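Local coordinates for putative acetyl transferase (Pyrococcus furiosus, PDB 1VKC) that probably transfers an acyl group, most likely acetyl from acetyl-CoA, to an acceptor that the structure alone does not identify, as a GNAT-family enzyme, at the interface of chains A and B. Coordinates in Å, arbitrary orientation; residue numbers count along the deposited sequence, not the author numbering. Chains: chain A/B, putative acetyl transferase.

The interface of chains A and B. Residues chain A 22, 25; chain B 41-42, 45.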
loop_
_atom_site.group_PDB
_atom_site.type_symbol
_atom_site.label_atom_id
_atom_site.label_comp_id
_atom_site.label_asym_id
_atom_site.label_seq_id
_atom_site.Cartn_x
_atom_site.Cartn_y
_atom_site.Cartn_z
ATOM N N GLU A 22 9.956 10.625 -0.713
ATOM C CA GLU A 22 9.304 9.735 -1.705
ATOM C C GLU A 22 9.708 8.278 -1.513
ATOM O O GLU A 22 8.883 7.381 -1.648
ATOM C CB GLU A 22 9.607 10.188 -3.130
ATOM C CG GLU A 22 8.846 11.437 -3.519
ATOM C CD GLU A 22 9.282 11.989 -4.857
ATOM O OE1 GLU A 22 9.659 11.185 -5.753
ATOM O OE2 GLU A 22 9.230 13.234 -5.026
ATOM N N LYS A 25 7.789 6.894 1.506
ATOM C CA LYS A 25 6.389 6.567 1.186
ATOM C C LYS A 25 6.241 5.323 0.329
ATOM O O LYS A 25 5.319 4.530 0.528
ATOM C CB LYS A 25 5.687 7.758 0.541
ATOM C CG LYS A 25 5.321 8.841 1.548
ATOM C CD LYS A 25 5.106 10.205 0.858
ATOM C CE LYS A 25 4.371 11.167 1.761
ATOM N N TYR B 41 4.231 6.315 -7.493
ATOM C CA TYR B 41 3.451 6.263 -6.277
ATOM C C TYR B 41 3.109 7.681 -5.820
ATOM O O TYR B 41 2.021 7.938 -5.285
ATOM C CB TYR B 41 4.172 5.494 -5.160
ATOM C CG TYR B 41 3.260 5.340 -3.988
ATOM C CD1 TYR B 41 3.389 6.150 -2.870
ATOM C CD2 TYR B 41 2.196 4.444 -4.036
ATOM C CE1 TYR B 41 2.508 6.035 -1.802
ATOM C CE2 TYR B 41 1.305 4.324 -2.974
ATOM C CZ TYR B 41 1.465 5.118 -1.868
ATOM O OH TYR B 41 0.587 4.987 -0.814
ATOM N N GLU B 42 4.040 8.602 -6.045
ATOM C CA GLU B 42 3.818 10.001 -5.748
ATOM C C GLU B 42 2.643 10.576 -6.560
ATOM O O GLU B 42 1.799 11.275 -6.016
ATOM C CB GLU B 42 5.084 10.807 -6.034
ATOM C CG GLU B 42 4.980 12.263 -5.644
ATOM C CD GLU B 42 4.539 12.428 -4.215
ATOM O OE1 GLU B 42 3.473 13.064 -3.987
ATOM O OE2 GLU B 42 5.239 11.890 -3.318
ATOM N N GLU B 45 -0.590 8.981 -5.208
ATOM C CA GLU B 45 -1.034 9.609 -3.962
ATOM C C GLU B 45 -1.802 10.884 -4.187
ATOM O O GLU B 45 -2.842 11.117 -3.545
ATOM C CB GLU B 45 0.140 9.929 -3.036
ATOM C CG GLU B 45 0.669 8.729 -2.269
ATOM C CD GLU B 45 1.042 9.067 -0.824
ATOM O OE1 GLU B 45 1.589 10.161 -0.577
ATOM O OE2 GLU B 45 0.773 8.235 0.061
#
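Helix 20-31 of chain A meets the first turns of helix 41-57 of chain B, where A:Glu22 faces B:Glu42 and A:Lys25 faces B:Tyr41 and B:Glu45. The patch illustrates how, between charged surface helices, the methylene stems of one helix can take up the carboxylate oxygens of the other. Both chains are copies of one putative acetyltransferase, and the two-fold symmetry repeats the contact with the chains exchanged; this pairing may or may not be the dimer used in the cell.

The side chains of A:Glu22 and B:Glu42 run nearly perpendicular to each other. The carboxylate oxygen OE2 of B:Glu42 rests against the methylene CG of A:Glu22, at 3.6 Å. In B:Glu42, whose CG stands opposite the backbone N, the bend at chi2 (53°) swings the carboxylate round so that OE2 points across to chain A. A:Glu22 instead runs out extended, which presents the flank of its stem to B:Glu42. The two carboxylate planes are turned 54° from one another, and OE2 of A:Glu22 lies 4.5 Å from OE2 of B:Glu42. Two like charges at this spacing would be expected to raise the proton affinity of one or both groups, unless nearby cations or solvent offset the effect.

One turn further along helix 20-31, A:Lys25 stretches its aliphatic chain across B:Glu45, again roughly perpendicular. Its modelled side chain stops at CE, so the position of the amino group, and any salt bridge it might make, cannot be judged. A bend at chi2 (-140°) helps direct the carboxylate of B:Glu45 towards this stem, where OE1 sits 3.8 Å from CD of A:Lys25 and is equally near CE. The carbonyl O of A:Lys25 lies over one face of the B:Tyr41 ring, beyond its rim on the CE1 side, 3.9 Å from CE1.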